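Local coordinates for protein superoxide dismutase [Mn/Fe] (PDB 1UES) that catalyses the dismutation of superoxide radicals into oxygen and hydrogen peroxide, using one manganese or iron ion per subunit, at residues L8-D13 with L76-F81; A16-K21 with L178-D183; G122-A127 with L134-E139. The protein carries 1 engineered substitution. One frame throughout, in Å; residues are numbered along the deposited sequence.

The contacts span both parts of the iron/manganese superoxide dismutase fold. Contact 1 lies within the N-terminal alpha-hairpin domain, where the loop before helix 21-42 meets the C-terminal end of helix 62-79. Contact 2, its centre about 9 Å from that of contact 1, ties the same loop to the turn between helices 171-178 and 184-190. The two cross along the chain and touch through Phe81 and Ile181. Contact 3, nested between the segments of contact 2, is a beta hairpin in the C-terminal domain; its centre is about 20 Å from that of contact 1, yet Leu76 packs on Trp125 and Tyr77 on Trp123. Phe78 and Trp123 both come close to the manganese ion, from different domains.

Contact 1: L8-D13 with L76-F81; sequences LPYAVD and LYFTQF
The hydroxyl of Tyr10 donates a hydrogen bond to the backbone carbonyl of Phe78, with OH 2.8 Å from O. It reaches the oxygen from one flank, the angle at O being 119°, and stands somewhat off the carbonyl plane. The oxygen in turn lies at the edge of the tyrosine ring, near its plane. A second carbonyl meets the same ring obliquely: Phe81 O is 3.1 Å from Tyr10 CE2. The phenol therefore has two backbone oxygens beside it, one bonded to the hydroxyl and one against a ring carbon.

Leu8 adds the apolar part, setting its CD2 3.7 Å from Phe78 CB and close to CG as well. Pro9 makes a looser contact, its CG 4.4 Å from Thr79 CG2. Leu8 also rests on Val24 and His28 of helix 21-42, while the Phe78 ring meets the metal ligand His27 edge-to-face, and its side chain comes within about 6 Å of the manganese ion. The directional phenol bond and the leucine packing together join the N-terminal loop to a residue that packs on a metal ligand, consistent with a second-shell position.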
loop_
_atom_site.group_PDB
_atom_site.type_symbol
_atom_site.label_atom_id
_atom_site.label_comp_id
_atom_site.label_asym_id
_atom_site.label_seq_id
_atom_site.Cartn_x
_atom_site.Cartn_y
_atom_site.Cartn_z
ATOM N N LEU A 8 -5.816 4.273 -23.235
ATOM C CA LEU A 8 -4.373 4.056 -23.324
ATOM C C LEU A 8 -3.872 4.298 -24.738
ATOM O O LEU A 8 -4.565 3.980 -25.697
ATOM C CB LEU A 8 -4.024 2.638 -22.892
ATOM C CG LEU A 8 -4.342 2.348 -21.436
ATOM C CD1 LEU A 8 -4.152 0.873 -21.218
ATOM C CD2 LEU A 8 -3.429 3.166 -20.504
ATOM N N PRO A 9 -2.660 4.868 -24.879
ATOM C CA PRO A 9 -2.045 5.170 -26.174
ATOM C C PRO A 9 -1.365 3.977 -26.836
ATOM O O PRO A 9 -0.686 4.138 -27.856
ATOM C CB PRO A 9 -1.053 6.291 -25.851
ATOM C CG PRO A 9 -0.793 6.210 -24.396
ATOM C CD PRO A 9 -1.798 5.285 -23.757
ATOM N N TYR A 10 -1.573 2.800 -26.258
ATOM C CA TYR A 10 -0.996 1.548 -26.755
ATOM C C TYR A 10 -1.921 0.380 -26.408
ATOM O O TYR A 10 -2.845 0.521 -25.606
ATOM C CB TYR A 10 0.380 1.329 -26.114
ATOM C CG TYR A 10 0.416 1.656 -24.647
ATOM C CD1 TYR A 10 -0.100 0.763 -23.696
ATOM C CD2 TYR A 10 0.942 2.862 -24.202
ATOM C CE1 TYR A 10 -0.103 1.064 -22.350
ATOM C CE2 TYR A 10 0.952 3.184 -22.854
ATOM C CZ TYR A 10 0.419 2.282 -21.928
ATOM O OH TYR A 10 0.321 2.641 -20.613
ATOM N N ALA A 11 -1.673 -0.778 -27.026
ATOM C CA ALA A 11 -2.462 -1.982 -26.805
ATOM C C ALA A 11 -2.245 -2.428 -25.361
ATOM O O ALA A 11 -1.165 -2.178 -24.804
ATOM C CB ALA A 11 -1.994 -3.066 -27.765
ATOM N N VAL A 12 -3.241 -3.077 -24.760
ATOM C CA VAL A 12 -3.108 -3.487 -23.356
ATOM C C VAL A 12 -1.983 -4.463 -23.047
ATOM O O VAL A 12 -1.623 -4.625 -21.871
ATOM C CB VAL A 12 -4.407 -4.056 -22.776
ATOM C CG1 VAL A 12 -5.499 -3.009 -22.847
ATOM C CG2 VAL A 12 -4.808 -5.327 -23.503
ATOM N N ASP A 13 -1.427 -5.116 -24.067
ATOM C CA ASP A 13 -0.332 -6.048 -23.819
ATOM C C ASP A 13 0.997 -5.463 -24.278
ATOM O O ASP A 13 2.023 -6.139 -24.264
ATOM C CB ASP A 13 -0.605 -7.382 -24.547
ATOM C CG ASP A 13 -0.601 -7.242 -26.075
ATOM O OD1 ASP A 13 -0.726 -6.111 -26.589
ATOM O OD2 ASP A 13 -0.461 -8.280 -26.784
ATOM N N LEU A 76 -0.522 10.346 -15.754
ATOM C CA LEU A 76 0.847 10.585 -16.179
ATOM C C LEU A 76 1.632 9.270 -16.276
ATOM O O LEU A 76 2.447 9.057 -17.171
ATOM C CB LEU A 76 1.521 11.519 -15.175
ATOM C CG LEU A 76 0.892 12.929 -15.170
ATOM C CD1 LEU A 76 1.357 13.691 -13.961
ATOM C CD2 LEU A 76 1.255 13.682 -16.468
ATOM N N TYR A 77 1.401 8.377 -15.329
ATOM C CA TYR A 77 2.107 7.117 -15.317
ATOM C C TYR A 77 1.830 6.288 -16.578
ATOM O O TYR A 77 2.741 5.902 -17.312
ATOM C CB TYR A 77 1.701 6.366 -14.026
ATOM C CG TYR A 77 2.150 4.926 -13.924
ATOM C CD1 TYR A 77 3.414 4.605 -13.439
ATOM C CD2 TYR A 77 1.254 3.877 -14.198
ATOM C CE1 TYR A 77 3.785 3.272 -13.211
ATOM C CE2 TYR A 77 1.614 2.540 -13.967
ATOM C CZ TYR A 77 2.881 2.253 -13.465
ATOM O OH TYR A 77 3.205 0.964 -13.102
ATOM N N PHE A 78 0.570 6.050 -16.894
ATOM C CA PHE A 78 0.324 5.220 -18.064
ATOM C C PHE A 78 0.739 5.906 -19.348
ATOM O O PHE A 78 1.172 5.252 -20.277
ATOM C CB PHE A 78 -1.139 4.820 -18.167
ATOM C CG PHE A 78 -1.558 3.826 -17.124
ATOM C CD1 PHE A 78 -2.515 4.177 -16.176
ATOM C CD2 PHE A 78 -0.973 2.559 -17.073
ATOM C CE1 PHE A 78 -2.884 3.292 -15.192
ATOM C CE2 PHE A 78 -1.351 1.658 -16.056
ATOM C CZ PHE A 78 -2.299 2.037 -15.139
ATOM N N THR A 79 0.630 7.215 -19.411
ATOM C CA THR A 79 0.974 7.846 -20.682
ATOM C C THR A 79 2.458 8.009 -20.966
ATOM O O THR A 79 2.832 8.392 -22.079
ATOM C CB THR A 79 0.263 9.204 -20.859
ATOM O OG1 THR A 79 0.548 10.076 -19.761
ATOM C CG2 THR A 79 -1.218 8.978 -20.991
ATOM N N GLN A 80 3.313 7.669 -20.013
ATOM C CA GLN A 80 4.731 7.874 -20.254
ATOM C C GLN A 80 5.440 6.644 -20.781
ATOM O O GLN A 80 6.633 6.712 -21.066
ATOM C CB GLN A 80 5.431 8.342 -18.975
ATOM C CG GLN A 80 5.576 7.218 -17.952
ATOM C CD GLN A 80 5.738 7.659 -16.504
ATOM O OE1 GLN A 80 5.811 8.851 -16.157
ATOM N NE2 GLN A 80 5.792 6.670 -15.628
ATOM N N PHE A 81 4.708 5.551 -20.909
ATOM C CA PHE A 81 5.280 4.277 -21.364
ATOM C C PHE A 81 4.936 3.927 -22.798
ATOM O O PHE A 81 3.864 4.279 -23.284
ATOM C CB PHE A 81 4.780 3.125 -20.461
ATOM C CG PHE A 81 5.145 3.263 -19.013
ATOM C CD1 PHE A 81 6.447 3.561 -18.619
ATOM C CD2 PHE A 81 4.182 3.045 -18.023
ATOM C CE1 PHE A 81 6.784 3.636 -17.257
ATOM C CE2 PHE A 81 4.512 3.114 -16.667
ATOM C CZ PHE A 81 5.807 3.409 -16.282
#

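Contact 2: A16-K21 with L178-D183; sequences APVISK and LWSIVD
Leu178 begins the contact with its CD2 methyl, which lies 3.8 Å from Val18 CG1 and 4.2 Å from Ile19 CD1. Trp179 points away from the loop; its ring packs on Phe156, and NE1 bonds to Asn112 of helix 104-116. Ser180 then returns to the loop: its OG is 3.6 Å from Val18 CG2, a van der Waals contact with a methyl; its hydrogen-bond partner is the backbone oxygen of Asp177.

Ile181 follows and sets its terminal methyl against both loop residues, CD1 lying 3.9 Å from Val18 CG1 and from Ile19 CD1. The isoleucine and Val18 side chains run past each other in opposite directions, and Ile181 crosses Ile19 at about a right angle. The two branches of Val18 divide the work: CG1, anti to the backbone N (chi1 -177°), meets Leu178 and Ile181, whereas CG2 meets Ser180. Asp183 closes the segment as N-cap of helix 184-190, its OD2 bonded to Asp185 N, much as Ser20 caps helix 21-42.

Ile19 and Ile181 also touch Phe81, and Ile19 lies about 5 Å from the metal ligand His27, side chain to side chain. This is a buried aliphatic interface between the alpha-hairpin and C-terminal domains of the iron/manganese superoxide dismutase fold.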
loop_
_atom_site.group_PDB
_atom_site.type_symbol
_atom_site.label_atom_id
_atom_site.label_comp_id
_atom_site.label_asym_id
_atom_site.label_seq_id
_atom_site.Cartn_x
_atom_site.Cartn_y
_atom_site.Cartn_z
ATOM N N ALA A 16 4.019 -5.632 -21.666
ATOM C CA ALA A 16 4.364 -6.934 -21.101
ATOM C C ALA A 16 5.823 -7.173 -21.493
ATOM O O ALA A 16 6.221 -6.872 -22.624
ATOM C CB ALA A 16 3.466 -8.034 -21.685
ATOM N N PRO A 17 6.608 -7.801 -20.605
ATOM C CA PRO A 17 6.270 -8.330 -19.280
ATOM C C PRO A 17 6.333 -7.422 -18.059
ATOM O O PRO A 17 5.887 -7.828 -16.970
ATOM C CB PRO A 17 7.282 -9.428 -19.106
ATOM C CG PRO A 17 8.510 -8.817 -19.672
ATOM C CD PRO A 17 8.023 -8.073 -20.913
ATOM N N VAL A 18 6.877 -6.232 -18.247
ATOM C CA VAL A 18 7.098 -5.265 -17.162
ATOM C C VAL A 18 5.787 -4.851 -16.478
ATOM O O VAL A 18 5.726 -4.732 -15.248
ATOM C CB VAL A 18 7.895 -4.055 -17.696
ATOM C CG1 VAL A 18 8.198 -3.078 -16.540
ATOM C CG2 VAL A 18 9.214 -4.545 -18.343
ATOM N N ILE A 19 4.777 -4.592 -17.295
ATOM C CA ILE A 19 3.428 -4.319 -16.811
ATOM C C ILE A 19 2.656 -5.225 -17.776
ATOM O O ILE A 19 2.452 -4.879 -18.940
ATOM C CB ILE A 19 2.997 -2.837 -16.970
ATOM C CG1 ILE A 19 3.930 -1.946 -16.142
ATOM C CG2 ILE A 19 1.560 -2.642 -16.422
ATOM C CD1 ILE A 19 3.585 -0.461 -16.175
ATOM N N SER A 20 2.288 -6.401 -17.275
ATOM C CA SER A 20 1.605 -7.428 -18.053
ATOM C C SER A 20 0.222 -7.000 -18.478
ATOM O O SER A 20 -0.331 -6.029 -17.965
ATOM C CB SER A 20 1.494 -8.716 -17.248
ATOM O OG SER A 20 0.515 -8.556 -16.239
ATOM N N LYS A 21 -0.335 -7.751 -19.414
ATOM C CA LYS A 21 -1.665 -7.476 -19.914
ATOM C C LYS A 21 -2.650 -7.590 -18.745
ATOM O O LYS A 21 -3.563 -6.785 -18.614
ATOM C CB LYS A 21 -2.024 -8.461 -21.036
ATOM C CG LYS A 21 -3.521 -8.631 -21.208
ATOM C CD LYS A 21 -3.894 -9.648 -22.289
ATOM C CE LYS A 21 -5.386 -9.461 -22.683
ATOM N NZ LYS A 21 -5.496 -8.481 -23.796
ATOM N N LEU A 178 11.257 -1.064 -15.201
ATOM C CA LEU A 178 10.443 0.021 -15.719
ATOM C C LEU A 178 11.208 0.866 -16.698
ATOM O O LEU A 178 10.633 1.439 -17.615
ATOM C CB LEU A 178 9.929 0.892 -14.576
ATOM C CG LEU A 178 8.737 0.346 -13.803
ATOM C CD1 LEU A 178 8.447 1.340 -12.646
ATOM C CD2 LEU A 178 7.513 0.159 -14.714
ATOM N N TRP A 179 12.519 0.957 -16.504
ATOM C CA TRP A 179 13.302 1.786 -17.421
ATOM C C TRP A 179 13.191 1.373 -18.878
ATOM O O TRP A 179 13.279 2.217 -19.792
ATOM C CB TRP A 179 14.760 1.805 -16.978
ATOM C CG TRP A 179 14.938 2.286 -15.603
ATOM C CD1 TRP A 179 15.208 1.525 -14.491
ATOM C CD2 TRP A 179 14.832 3.643 -15.143
ATOM N NE1 TRP A 179 15.273 2.331 -13.378
ATOM C CE2 TRP A 179 15.047 3.627 -13.746
ATOM C CE3 TRP A 179 14.573 4.874 -15.780
ATOM C CZ2 TRP A 179 15.013 4.789 -12.963
ATOM C CZ3 TRP A 179 14.541 6.043 -14.981
ATOM C CH2 TRP A 179 14.759 5.980 -13.600
ATOM N N SER A 180 12.963 0.082 -19.109
ATOM C CA SER A 180 12.850 -0.442 -20.451
ATOM C C SER A 180 11.588 0.009 -21.195
ATOM O O SER A 180 11.530 -0.101 -22.417
ATOM C CB SER A 180 12.936 -1.975 -20.429
ATOM O OG SER A 180 11.743 -2.581 -19.930
ATOM N N ILE A 181 10.573 0.507 -20.480
ATOM C CA ILE A 181 9.364 0.965 -21.174
ATOM C C ILE A 181 9.132 2.473 -21.108
ATOM O O ILE A 181 8.102 2.973 -21.576
ATOM C CB ILE A 181 8.087 0.279 -20.655
ATOM C CG1 ILE A 181 7.999 0.364 -19.138
ATOM C CG2 ILE A 181 8.053 -1.179 -21.151
ATOM C CD1 ILE A 181 6.691 -0.162 -18.586
ATOM N N VAL A 182 10.066 3.194 -20.517
ATOM C CA VAL A 182 9.914 4.641 -20.446
ATOM C C VAL A 182 10.135 5.252 -21.829
ATOM O O VAL A 182 11.129 4.959 -22.492
ATOM C CB VAL A 182 10.944 5.248 -19.455
ATOM C CG1 VAL A 182 10.959 6.777 -19.540
ATOM C CG2 VAL A 182 10.596 4.805 -18.042
ATOM N N ASP A 183 9.207 6.085 -22.272
ATOM C CA ASP A 183 9.373 6.773 -23.551
ATOM C C ASP A 183 9.948 8.138 -23.178
ATOM O O ASP A 183 9.225 9.028 -22.736
ATOM C CB ASP A 183 8.038 6.941 -24.255
ATOM C CG ASP A 183 8.186 7.595 -25.615
ATOM O OD1 ASP A 183 7.273 7.448 -26.450
ATOM O OD2 ASP A 183 9.226 8.243 -25.840
#

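Contact 3: G122-A127 with L134-E139; sequences GWVWLA and LSIEKE
Residues Trp123 to Ala127 pair with Glu139 to Ser135 in an antiparallel beta hairpin, the strand directions at 162° and six backbone hydrogen bonds joining Trp123 with Glu139, Trp125 with Glu137 and Ala127 with Ser135. Bond lengths vary little: Glu139 N is 2.8 Å from Trp123 O, and Ala127 N is 2.9 Å from Ser135 O. Gly122 CA is 3.2 Å from Glu139 O, at backbone angles that suit glycine.

On the face bearing the tryptophans, Glu139 CG reaches 3.8 Å from Trp125 CD1, the ring and carboxylate planes being 80° apart, and its OE2 forms a salt bridge with Lys148. On the same face Ser135 OG donates a 2.7 Å hydrogen bond to the anti lone pair of Glu137 OE2. On the other face, Val124 CG2 and Ile136 CG2 lie side by side 3.8 Å apart. Leu126, on that face too, sets CD1 4.2 Å from Leu134 CB.

Helix 104-116 packs on Val124, Leu126 and Ile136, and helix 91-101 on Leu134 and Ile136. Opposite, Trp123 and Trp125 bond through NE1 to Gln70 and Asn73 of helix 62-79, Trp123 stacking edge-to-face with the ligand His74. Strand 151-157 flanks 122-128 on its other side, making it the central strand of three.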
loop_
_atom_site.group_PDB
_atom_site.type_symbol
_atom_site.label_atom_id
_atom_site.label_comp_id
_atom_site.label_asym_id
_atom_site.label_seq_id
_atom_site.Cartn_x
_atom_site.Cartn_y
_atom_site.Cartn_z
ATOM N N GLY A 122 2.850 4.345 -2.464
ATOM C CA GLY A 122 3.243 5.663 -2.886
ATOM C C GLY A 122 3.820 5.709 -4.279
ATOM O O GLY A 122 3.651 4.765 -5.064
ATOM N N TRP A 123 4.494 6.817 -4.566
ATOM C CA TRP A 123 5.093 7.087 -5.874
ATOM C C TRP A 123 6.455 7.730 -5.753
ATOM O O TRP A 123 6.659 8.528 -4.845
ATOM C CB TRP A 123 4.245 8.094 -6.641
ATOM C CG TRP A 123 2.813 7.731 -6.747
ATOM C CD1 TRP A 123 1.862 7.837 -5.761
ATOM C CD2 TRP A 123 2.150 7.183 -7.894
ATOM N NE1 TRP A 123 0.648 7.384 -6.226
ATOM C CE2 TRP A 123 0.795 6.979 -7.524
ATOM C CE3 TRP A 123 2.557 6.845 -9.194
ATOM C CZ2 TRP A 123 -0.152 6.449 -8.412
ATOM C CZ3 TRP A 123 1.605 6.312 -10.079
ATOM C CH2 TRP A 123 0.272 6.124 -9.674
ATOM N N VAL A 124 7.385 7.379 -6.645
ATOM C CA VAL A 124 8.668 8.076 -6.642
ATOM C C VAL A 124 8.505 8.965 -7.903
ATOM O O VAL A 124 8.033 8.511 -8.956
ATOM C CB VAL A 124 9.886 7.118 -6.733
ATOM C CG1 VAL A 124 9.719 6.143 -7.845
ATOM C CG2 VAL A 124 11.167 7.931 -6.892
ATOM N N TRP A 125 8.817 10.241 -7.747
ATOM C CA TRP A 125 8.655 11.214 -8.820
ATOM C C TRP A 125 9.943 11.943 -9.192
ATOM O O TRP A 125 10.762 12.248 -8.324
ATOM C CB TRP A 125 7.628 12.269 -8.361
ATOM C CG TRP A 125 6.202 11.982 -8.741
ATOM C CD1 TRP A 125 5.182 11.565 -7.917
ATOM C CD2 TRP A 125 5.639 12.111 -10.044
ATOM N NE1 TRP A 125 4.008 11.430 -8.653
ATOM C CE2 TRP A 125 4.265 11.756 -9.956
ATOM C CE3 TRP A 125 6.159 12.490 -11.286
ATOM C CZ2 TRP A 125 3.413 11.770 -11.071
ATOM C CZ3 TRP A 125 5.313 12.500 -12.398
ATOM C CH2 TRP A 125 3.952 12.141 -12.282
ATOM N N LEU A 126 10.126 12.184 -10.485
ATOM C CA LEU A 126 11.227 13.000 -10.957
ATOM C C LEU A 126 10.430 14.280 -11.247
ATOM O O LEU A 126 9.421 14.244 -11.947
ATOM C CB LEU A 126 11.849 12.467 -12.235
ATOM C CG LEU A 126 12.830 13.469 -12.864
ATOM C CD1 LEU A 126 14.033 13.692 -11.933
ATOM C CD2 LEU A 126 13.269 12.961 -14.205
ATOM N N ALA A 127 10.839 15.392 -10.647
ATOM C CA ALA A 127 10.123 16.644 -10.844
ATOM C C ALA A 127 11.094 17.795 -11.153
ATOM O O ALA A 127 12.293 17.686 -10.907
ATOM C CB ALA A 127 9.309 16.970 -9.593
ATOM N N LEU A 134 16.076 19.677 -11.141
ATOM C CA LEU A 134 15.434 18.391 -10.948
ATOM C C LEU A 134 15.539 17.913 -9.521
ATOM O O LEU A 134 16.522 18.193 -8.823
ATOM C CB LEU A 134 16.077 17.337 -11.856
ATOM C CG LEU A 134 16.130 17.610 -13.362
ATOM C CD1 LEU A 134 17.061 16.583 -14.048
ATOM C CD2 LEU A 134 14.700 17.517 -13.943
ATOM N N SER A 135 14.528 17.168 -9.099
ATOM C CA SER A 135 14.520 16.594 -7.766
ATOM C C SER A 135 13.820 15.262 -7.811
ATOM O O SER A 135 12.968 15.027 -8.665
ATOM C CB SER A 135 13.781 17.495 -6.774
ATOM O OG SER A 135 12.420 17.702 -7.147
ATOM N N ILE A 136 14.197 14.384 -6.896
ATOM C CA ILE A 136 13.529 13.095 -6.794
ATOM C C ILE A 136 12.646 13.280 -5.569
ATOM O O ILE A 136 13.129 13.624 -4.486
ATOM C CB ILE A 136 14.526 11.957 -6.583
ATOM C CG1 ILE A 136 15.425 11.851 -7.820
ATOM C CG2 ILE A 136 13.771 10.665 -6.256
ATOM C CD1 ILE A 136 16.358 10.695 -7.837
ATOM N N GLU A 137 11.342 13.107 -5.756
ATOM C CA GLU A 137 10.378 13.282 -4.677
ATOM C C GLU A 137 9.733 11.961 -4.292
ATOM O O GLU A 137 9.300 11.214 -5.152
ATOM C CB GLU A 137 9.274 14.255 -5.115
ATOM C CG GLU A 137 9.771 15.574 -5.657
ATOM C CD GLU A 137 10.237 16.519 -4.562
ATOM O OE1 GLU A 137 9.835 16.328 -3.384
ATOM O OE2 GLU A 137 10.994 17.456 -4.882
ATOM N N LYS A 138 9.684 11.664 -3.001
ATOM C CA LYS A 138 9.026 10.444 -2.536
ATOM C C LYS A 138 7.633 10.890 -2.088
ATOM O O LYS A 138 7.498 11.727 -1.182
ATOM C CB LYS A 138 9.802 9.820 -1.374
ATOM C CG LYS A 138 11.090 9.099 -1.799
ATOM C CD LYS A 138 11.909 8.699 -0.586
ATOM C CE LYS A 138 11.415 7.390 -0.009
ATOM N NZ LYS A 138 10.838 7.574 1.363
ATOM N N GLU A 139 6.599 10.349 -2.733
ATOM C CA GLU A 139 5.236 10.753 -2.436
ATOM C C GLU A 139 4.395 9.618 -1.864
ATOM O O GLU A 139 3.920 8.735 -2.602
ATOM C CB GLU A 139 4.574 11.294 -3.717
ATOM C CG GLU A 139 5.227 12.538 -4.269
ATOM C CD GLU A 139 4.852 13.775 -3.471
ATOM O OE1 GLU A 139 4.177 13.635 -2.427
ATOM O OE2 GLU A 139 5.236 14.889 -3.877
#